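6-phosphogluconate dehydratase (Shewanella oneidensis, PDB 2GP4) catalyses the dehydration of 6-phosphogluconate to 2-keto-3-deoxy-6-phosphogluconate, a step of the Entner-Doudoroff pathway, and is seen here as an apo form without its iron-sulfur cluster. Local coordinates at residues Met21-Thr29 and Asp342-Val350; Val301-Val312 and Leu385-Val393. All coordinates share one frame; numbering follows the deposited sequence.

Overall arrangement
Both contacts lie in the largely helical N-terminal part of the enzyme, their centres about 13 Å apart and on the same side of the centre of the chain. Their segments alternate in sequence: 21-29, then 301-312, 342-350 and 385-393. Contact 1 sets the start of helix 23-51 against helix 340-347; contact 2 lays the chain after helix 372-383 along helix 304-316. The two meet directly. Thr-29 OG1 and His-387 NE2 are 2.8 Å apart, a probable hydrogen bond, and Val-350 CG1 packs 3.4 Å from Val-312 O. The N-terminal helix is thereby tied to pieces of chain some 300 residues further on.

Contact 1. Residues Met21-Thr29 and Asp342-Val350; sequences MHSVVQSVT and DFSELSDAV
Val-28 and Leu-346 make the tight centre of an antiparallel helix pair, the first turns of helix 23-51 lying against helix 340-347. The axes of the two short pieces approach to 9.5 Å at 166°, which sets Val-28 level with Asp-342 and Val-25 level with Leu-346. Val-28 directs CG1 opposite its backbone N (chi1 172°), and the methyl wedges between side chains one turn apart, 3.8 Å from Leu-346 CG and as close to the CB of Asp-342. Leu-346 turns its CG to the side of its own backbone N (chi1 -77°), and from there CD2 reaches Val-25, 4.1 Å from its CG2, the two side chains crossing at about a right angle. This part is buried, and its closest contacts are between carbon atoms.

Toward the start of helix 23-51 the contact opens to solvent: His-22, Val-24 and Ala-349 are partly exposed, though they still touch closely. Ala-349 offers a single methyl to two neighbours: its CB is 3.6 Å from His-22 CE1, obliquely placed to the ring, and 3.8 Å from Val-24 CB. The ring does not hang loose, because His-22 is the N-cap of its helix and its ND1 accepts from Val-24 N, close to the ring plane, at 3.2 Å; that bond should limit its rotation. Val-24 CG1 in turn rests 3.3 Å from Glu-345 O.

The acidic groups on the other helix look back to helix 23-51 one turn or two beyond Val-28: Asp-342 forms salt bridges with Arg-35 and Arg-31, and Glu-345 with Arg-31. Around the pair, Val-25 also packs on Val-308 of helix 304-316, and Phe-343 lies against helices 304-316 and 322-333. Further round helix 340-347, Ser-344 OG and Ser-347 OG are hydrogen-bonded to backbone nitrogens of Leu-442 and Leu-440 in strand 440-445.

Contact 2. Residues Val301-Val312 and Leu385-Val393; sequences VVNEKSIVNGIV and LLHEDVNTV
The capping box of Asn-303 and Ser-306 starts helix 304-316 in the helical N-terminal domain, and Val-390 of the largely extended chain 385-393 packs beside it. Asn-303 OD1 accepts from Ser-306 N at 3.0 Å, the donor standing above the carbonyl plane, while Ser-306 OG accepts from Asn-303 N at 2.8 Å. A turn further along, the amide of Asn-309 grips the backbone of His-387 twice: OD1 accepts a hydrogen bond from His-387 N at 2.8 Å, and ND2 donates one to His-387 O at 2.9 Å, in the carbonyl plane and on a lone pair. A leucine here would probably leave the buried N-H and C=O of His-387 without these mates and let the chain drift from the helix.

Lys-305 lies across the imidazole of His-387 in a CH-pi contact, its CG 3.9 Å from the ring centroid and 13° off the normal; NE2 of that ring is hydrogen-bonded to Thr-29 OG1 of helix 23-51. At its far end the lysine bends (chi4 -77°) to bring NZ 3.5 Å from Asp-389 OD2, a long salt bridge on the exposed side. Val-312 CG2 and Leu-386 CD2 meet tightly at the other end of the helical segment. Near Val-301 a water sits between the two segments, 2.7 Å from Val-301 O and 2.7 Å from Asn-391 O.

Contact 1. Residues Met21-Thr29 and Asp342-Val350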
loop_
_atom_site.group_PDB
_atom_site.type_symbol
_atom_site.label_atom_id
_atom_site.label_comp_id
_atom_site.label_asym_id
_atom_site.label_seq_id
_atom_site.Cartn_x
_atom_site.Cartn_y
_atom_site.Cartn_z
HETATM N N MSE A 21 8.076 21.342 9.566
HETATM C CA MSE A 21 8.109 19.890 9.413
HETATM C C MSE A 21 8.982 19.200 10.462
HETATM O O MSE A 21 9.995 19.743 10.911
HETATM C CB MSE A 21 8.586 19.500 8.007
HETATM C CG MSE A 21 7.661 19.915 6.873
HETATM SE SE MSE A 21 5.898 19.092 6.981
HETATM C CE MSE A 21 6.388 17.231 6.656
ATOM N N HIS A 22 8.569 17.997 10.844
ATOM C CA HIS A 22 9.356 17.110 11.689
ATOM C C HIS A 22 10.665 16.778 10.966
ATOM O O HIS A 22 10.653 16.422 9.786
ATOM C CB HIS A 22 8.546 15.843 11.940
ATOM C CG HIS A 22 9.127 14.924 12.964
ATOM N ND1 HIS A 22 10.278 14.198 12.746
ATOM C CD2 HIS A 22 8.686 14.573 14.195
ATOM C CE1 HIS A 22 10.533 13.457 13.809
ATOM N NE2 HIS A 22 9.580 13.661 14.700
ATOM N N SER A 23 11.784 16.896 11.681
ATOM C CA SER A 23 13.125 16.781 11.082
ATOM C C SER A 23 13.365 15.488 10.286
ATOM O O SER A 23 14.042 15.514 9.266
ATOM C CB SER A 23 14.220 16.989 12.138
ATOM O OG SER A 23 14.283 15.903 13.050
ATOM N N VAL A 24 12.799 14.374 10.747
ATOM C CA VAL A 24 12.956 13.084 10.072
ATOM C C VAL A 24 12.211 13.022 8.738
ATOM O O VAL A 24 12.739 12.513 7.749
ATOM C CB VAL A 24 12.493 11.911 10.954
ATOM C CG1 VAL A 24 12.483 10.607 10.150
ATOM C CG2 VAL A 24 13.388 11.783 12.175
ATOM N N VAL A 25 10.980 13.519 8.728
ATOM C CA VAL A 25 10.172 13.561 7.520
ATOM C C VAL A 25 10.775 14.548 6.522
ATOM O O VAL A 25 10.788 14.287 5.323
ATOM C CB VAL A 25 8.701 13.945 7.824
ATOM C CG1 VAL A 25 7.871 13.873 6.568
ATOM C CG2 VAL A 25 8.117 13.036 8.890
ATOM N N GLN A 26 11.281 15.673 7.016
ATOM C CA GLN A 26 11.935 16.643 6.140
ATOM C C GLN A 26 13.207 16.053 5.536
ATOM O O GLN A 26 13.465 16.216 4.342
ATOM C CB GLN A 26 12.230 17.958 6.869
ATOM C CG GLN A 26 12.677 19.097 5.941
ATOM C CD GLN A 26 11.668 19.411 4.834
ATOM O OE1 GLN A 26 11.814 18.951 3.697
ATOM N NE2 GLN A 26 10.639 20.188 5.168
ATOM N N SER A 27 13.974 15.350 6.368
ATOM C CA SER A 27 15.218 14.719 5.952
ATOM C C SER A 27 15.003 13.657 4.871
ATOM O O SER A 27 15.716 13.634 3.868
ATOM C CB SER A 27 15.925 14.095 7.157
ATOM O OG SER A 27 17.065 13.365 6.750
ATOM N N VAL A 28 14.027 12.783 5.095
ATOM C CA VAL A 28 13.747 11.680 4.188
ATOM C C VAL A 28 13.187 12.206 2.864
ATOM O O VAL A 28 13.553 11.714 1.802
ATOM C CB VAL A 28 12.807 10.627 4.845
ATOM C CG1 VAL A 28 12.349 9.566 3.837
ATOM C CG2 VAL A 28 13.514 9.957 6.012
ATOM N N THR A 29 12.320 13.215 2.948
ATOM C CA THR A 29 11.795 13.910 1.774
ATOM C C THR A 29 12.917 14.487 0.917
ATOM O O THR A 29 12.956 14.246 -0.294
ATOM C CB THR A 29 10.796 15.032 2.161
ATOM O OG1 THR A 29 9.711 14.474 2.910
ATOM C CG2 THR A 29 10.250 15.720 0.922
ATOM N N ASP A 342 13.762 4.664 3.272
ATOM C CA ASP A 342 12.759 5.708 3.453
ATOM C C ASP A 342 11.651 5.238 4.389
ATOM O O ASP A 342 11.303 5.940 5.327
ATOM C CB ASP A 342 12.160 6.153 2.117
ATOM C CG ASP A 342 13.217 6.590 1.109
ATOM O OD1 ASP A 342 14.264 7.150 1.510
ATOM O OD2 ASP A 342 12.985 6.373 -0.099
ATOM N N PHE A 343 11.117 4.042 4.136
ATOM C CA PHE A 343 9.996 3.506 4.914
ATOM C C PHE A 343 10.372 3.297 6.377
ATOM O O PHE A 343 9.641 3.712 7.281
ATOM C CB PHE A 343 9.488 2.191 4.310
ATOM C CG PHE A 343 8.584 2.375 3.124
ATOM C CD1 PHE A 343 7.212 2.539 3.297
ATOM C CD2 PHE A 343 9.098 2.375 1.835
ATOM C CE1 PHE A 343 6.372 2.709 2.205
ATOM C CE2 PHE A 343 8.263 2.539 0.737
ATOM C CZ PHE A 343 6.899 2.708 0.923
ATOM N N SER A 344 11.524 2.662 6.584
ATOM C CA SER A 344 12.013 2.272 7.900
ATOM C C SER A 344 12.328 3.491 8.766
ATOM O O SER A 344 12.000 3.512 9.953
ATOM C CB SER A 344 13.254 1.380 7.743
ATOM O OG SER A 344 13.714 0.876 8.978
ATOM N N GLU A 345 12.938 4.509 8.164
ATOM C CA GLU A 345 13.310 5.724 8.892
ATOM C C GLU A 345 12.118 6.650 9.143
ATOM O O GLU A 345 12.062 7.330 10.174
ATOM C CB GLU A 345 14.495 6.441 8.217
ATOM C CG GLU A 345 15.804 5.658 8.387
ATOM C CD GLU A 345 16.934 6.068 7.450
ATOM O OE1 GLU A 345 16.838 7.118 6.775
ATOM O OE2 GLU A 345 17.944 5.320 7.405
ATOM N N LEU A 346 11.160 6.659 8.221
ATOM C CA LEU A 346 9.910 7.390 8.427
ATOM C C LEU A 346 9.090 6.758 9.534
ATOM O O LEU A 346 8.512 7.467 10.368
ATOM C CB LEU A 346 9.078 7.461 7.146
ATOM C CG LEU A 346 9.552 8.468 6.098
ATOM C CD1 LEU A 346 8.819 8.269 4.796
ATOM C CD2 LEU A 346 9.409 9.910 6.596
ATOM N N SER A 347 9.050 5.422 9.539
ATOM C CA SER A 347 8.300 4.655 10.533
ATOM C C SER A 347 8.681 5.056 11.956
ATOM O O SER A 347 7.810 5.214 12.814
ATOM C CB SER A 347 8.515 3.157 10.323
ATOM O OG SER A 347 7.878 2.394 11.328
ATOM N N ASP A 348 9.981 5.242 12.187
ATOM C CA ASP A 348 10.495 5.657 13.491
ATOM C C ASP A 348 9.920 6.983 13.985
ATOM O O ASP A 348 9.880 7.226 15.192
ATOM C CB ASP A 348 12.022 5.743 13.463
ATOM C CG ASP A 348 12.683 4.388 13.414
ATOM O OD1 ASP A 348 12.018 3.358 13.666
ATOM O OD2 ASP A 348 13.892 4.350 13.126
ATOM N N ALA A 349 9.480 7.831 13.057
ATOM C CA ALA A 349 8.923 9.136 13.416
ATOM C C ALA A 349 7.388 9.202 13.376
ATOM O O ALA A 349 6.795 10.126 13.927
ATOM C CB ALA A 349 9.521 10.221 12.539
ATOM N N VAL A 350 6.748 8.233 12.727
ATOM C CA VAL A 350 5.299 8.289 12.538
ATOM C C VAL A 350 4.564 7.427 13.568
ATOM O O VAL A 350 4.712 6.210 13.570
ATOM C CB VAL A 350 4.880 7.883 11.096
ATOM C CG1 VAL A 350 3.366 7.984 10.919
ATOM C CG2 VAL A 350 5.588 8.752 10.068
#

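Contact 2. Residues Val301-Val312 and Leu385-Val393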
loop_
_atom_site.group_PDB
_atom_site.type_symbol
_atom_site.label_atom_id
_atom_site.label_comp_id
_atom_site.label_asym_id
_atom_site.label_seq_id
_atom_site.Cartn_x
_atom_site.Cartn_y
_atom_site.Cartn_z
ATOM N N VAL A 301 0.694 16.579 -9.311
ATOM C CA VAL A 301 0.017 16.356 -8.035
ATOM C C VAL A 301 0.713 15.209 -7.296
ATOM O O VAL A 301 0.960 15.290 -6.091
ATOM C CB VAL A 301 -1.491 16.081 -8.218
ATOM C CG1 VAL A 301 -2.154 15.765 -6.876
ATOM C CG2 VAL A 301 -2.167 17.278 -8.869
ATOM N N VAL A 302 1.045 14.154 -8.038
ATOM C CA VAL A 302 1.955 13.136 -7.543
ATOM C C VAL A 302 3.366 13.725 -7.613
ATOM O O VAL A 302 3.877 14.025 -8.697
ATOM C CB VAL A 302 1.854 11.814 -8.345
ATOM C CG1 VAL A 302 2.914 10.825 -7.891
ATOM C CG2 VAL A 302 0.444 11.203 -8.218
ATOM N N ASN A 303 3.964 13.923 -6.443
ATOM C CA ASN A 303 5.318 14.459 -6.321
ATOM C C ASN A 303 5.959 13.886 -5.069
ATOM O O ASN A 303 5.319 13.111 -4.358
ATOM C CB ASN A 303 5.321 15.997 -6.292
ATOM C CG ASN A 303 4.526 16.566 -5.128
ATOM O OD1 ASN A 303 4.853 16.341 -3.963
ATOM N ND2 ASN A 303 3.483 17.314 -5.440
ATOM N N GLU A 304 7.205 14.268 -4.803
ATOM C CA GLU A 304 7.961 13.738 -3.672
ATOM C C GLU A 304 7.251 13.943 -2.329
ATOM O O GLU A 304 7.179 13.019 -1.517
ATOM C CB GLU A 304 9.374 14.327 -3.635
ATOM C CG GLU A 304 10.199 14.098 -4.913
ATOM C CD GLU A 304 10.199 15.289 -5.876
ATOM O OE1 GLU A 304 9.144 15.925 -6.075
ATOM O OE2 GLU A 304 11.271 15.586 -6.446
ATOM N N LYS A 305 6.714 15.142 -2.113
ATOM C CA LYS A 305 6.027 15.467 -0.861
ATOM C C LYS A 305 4.735 14.670 -0.690
ATOM O O LYS A 305 4.421 14.214 0.416
ATOM C CB LYS A 305 5.707 16.958 -0.786
ATOM C CG LYS A 305 6.910 17.859 -0.594
ATOM C CD LYS A 305 6.524 19.299 -0.832
ATOM C CE LYS A 305 7.746 20.176 -1.014
ATOM N NZ LYS A 305 8.412 20.484 0.285
ATOM N N SER A 306 3.986 14.513 -1.783
ATOM C CA SER A 306 2.700 13.824 -1.717
ATOM C C SER A 306 2.898 12.315 -1.576
ATOM O O SER A 306 2.117 11.646 -0.903
ATOM C CB SER A 306 1.802 14.184 -2.907
ATOM O OG SER A 306 2.411 13.858 -4.141
ATOM N N ILE A 307 3.958 11.800 -2.193
ATOM C CA ILE A 307 4.378 10.411 -2.001
ATOM C C ILE A 307 4.764 10.142 -0.544
ATOM O O ILE A 307 4.288 9.173 0.065
ATOM C CB ILE A 307 5.523 10.017 -2.976
ATOM C CG1 ILE A 307 4.974 9.836 -4.399
ATOM C CG2 ILE A 307 6.247 8.745 -2.513
ATOM C CD1 ILE A 307 3.931 8.721 -4.549
ATOM N N VAL A 308 5.611 11.002 0.018
ATOM C CA VAL A 308 5.971 10.904 1.435
ATOM C C VAL A 308 4.708 10.946 2.313
ATOM O O VAL A 308 4.557 10.132 3.220
ATOM C CB VAL A 308 6.995 11.995 1.848
ATOM C CG1 VAL A 308 7.075 12.147 3.369
ATOM C CG2 VAL A 308 8.370 11.684 1.270
ATOM N N ASN A 309 3.803 11.877 2.008
ATOM C CA ASN A 309 2.521 12.000 2.700
ATOM C C ASN A 309 1.742 10.685 2.692
ATOM O O ASN A 309 1.146 10.299 3.702
ATOM C CB ASN A 309 1.669 13.133 2.090
ATOM C CG ASN A 309 2.103 14.538 2.560
ATOM O OD1 ASN A 309 3.063 14.691 3.320
ATOM N ND2 ASN A 309 1.378 15.567 2.104
ATOM N N GLY A 310 1.764 10.004 1.549
ATOM C CA GLY A 310 1.091 8.723 1.392
ATOM C C GLY A 310 1.704 7.670 2.282
ATOM O O GLY A 310 0.988 6.870 2.882
ATOM N N ILE A 311 3.030 7.674 2.378
ATOM C CA ILE A 311 3.741 6.725 3.222
ATOM C C ILE A 311 3.434 6.939 4.707
ATOM O O ILE A 311 3.169 5.972 5.426
ATOM C CB ILE A 311 5.266 6.754 2.976
ATOM C CG1 ILE A 311 5.588 6.328 1.539
ATOM C CG2 ILE A 311 5.990 5.852 3.983
ATOM C CD1 ILE A 311 7.084 6.460 1.165
ATOM N N VAL A 312 3.467 8.192 5.170
ATOM C CA VAL A 312 3.233 8.450 6.603
ATOM C C VAL A 312 1.791 8.095 7.015
ATOM O O VAL A 312 1.563 7.592 8.117
ATOM C CB VAL A 312 3.669 9.885 7.095
ATOM C CG1 VAL A 312 4.890 10.407 6.336
ATOM C CG2 VAL A 312 2.539 10.865 7.019
ATOM N N LEU A 385 3.995 16.163 10.399
ATOM C CA LEU A 385 4.240 14.838 9.831
ATOM C C LEU A 385 3.733 14.698 8.393
ATOM O O LEU A 385 4.125 13.766 7.681
ATOM C CB LEU A 385 3.696 13.731 10.749
ATOM C CG LEU A 385 4.403 13.621 12.109
ATOM C CD1 LEU A 385 3.609 12.780 13.085
ATOM C CD2 LEU A 385 5.843 13.112 11.983
ATOM N N LEU A 386 2.877 15.625 7.970
ATOM C CA LEU A 386 2.464 15.717 6.574
ATOM C C LEU A 386 2.854 17.060 5.999
ATOM O O LEU A 386 2.685 18.091 6.653
ATOM C CB LEU A 386 0.947 15.544 6.423
ATOM C CG LEU A 386 0.288 14.193 6.686
ATOM C CD1 LEU A 386 -1.226 14.353 6.742
ATOM C CD2 LEU A 386 0.691 13.190 5.628
ATOM N N HIS A 387 3.363 17.050 4.772
ATOM C CA HIS A 387 3.614 18.286 4.030
ATOM C C HIS A 387 2.291 18.960 3.685
ATOM O O HIS A 387 1.422 18.343 3.074
ATOM C CB HIS A 387 4.401 17.991 2.748
ATOM C CG HIS A 387 5.777 17.451 2.991
ATOM N ND1 HIS A 387 6.837 18.252 3.362
ATOM C CD2 HIS A 387 6.270 16.193 2.906
ATOM C CE1 HIS A 387 7.923 17.511 3.496
ATOM N NE2 HIS A 387 7.606 16.258 3.221
ATOM N N GLU A 388 2.142 20.221 4.083
ATOM C CA GLU A 388 0.923 20.985 3.822
ATOM C C GLU A 388 0.961 21.675 2.466
ATOM O O GLU A 388 -0.080 21.890 1.831
ATOM C CB GLU A 388 0.700 22.040 4.906
ATOM C CG GLU A 388 -0.731 22.572 4.928
ATOM C CD GLU A 388 -0.864 23.911 5.612
ATOM O OE1 GLU A 388 -0.470 24.028 6.800
ATOM O OE2 GLU A 388 -1.386 24.847 4.963
ATOM N N ASP A 389 2.169 22.027 2.035
ATOM C CA ASP A 389 2.374 22.832 0.839
ATOM C C ASP A 389 2.351 21.965 -0.418
ATOM O O ASP A 389 3.363 21.815 -1.110
ATOM C CB ASP A 389 3.689 23.618 0.952
ATOM C CG ASP A 389 4.887 22.720 1.220
ATOM O OD1 ASP A 389 4.772 21.761 2.014
ATOM O OD2 ASP A 389 5.945 22.966 0.624
ATOM N N VAL A 390 1.187 21.393 -0.703
ATOM C CA VAL A 390 0.999 20.570 -1.896
ATOM C C VAL A 390 -0.229 21.011 -2.690
ATOM O O VAL A 390 -1.201 21.532 -2.120
ATOM C CB VAL A 390 0.889 19.045 -1.555
ATOM C CG1 VAL A 390 2.251 18.474 -1.162
ATOM C CG2 VAL A 390 -0.141 18.794 -0.459
ATOM N N ASN A 391 -0.173 20.821 -4.008
ATOM C CA ASN A 391 -1.350 21.008 -4.844
ATOM C C ASN A 391 -2.179 19.728 -4.835
ATOM O O ASN A 391 -1.635 18.621 -4.911
ATOM C CB ASN A 391 -0.969 21.414 -6.277
ATOM C CG ASN A 391 -2.171 21.902 -7.097
ATOM O OD1 ASN A 391 -3.109 22.499 -6.564
ATOM N ND2 ASN A 391 -2.139 21.650 -8.395
ATOM N N THR A 392 -3.492 19.877 -4.711
ATOM C CA THR A 392 -4.390 18.731 -4.724
ATOM C C THR A 392 -5.495 18.963 -5.747
ATOM O O THR A 392 -5.656 20.078 -6.261
ATOM C CB THR A 392 -5.015 18.437 -3.328
ATOM O OG1 THR A 392 -6.088 19.344 -3.068
ATOM C CG2 THR A 392 -3.988 18.541 -2.210
ATOM N N VAL A 393 -6.261 17.913 -6.033
ATOM C CA VAL A 393 -7.391 18.008 -6.951
ATOM C C VAL A 393 -8.488 18.961 -6.463
ATOM O O VAL A 393 -9.330 19.382 -7.252
ATOM C CB VAL A 393 -7.990 16.622 -7.273
ATOM C CG1 VAL A 393 -6.957 15.752 -7.991
ATOM C CG2 VAL A 393 -8.503 15.932 -6.009
HETATM O O HOH W 1 0.866 17.645 -4.759
#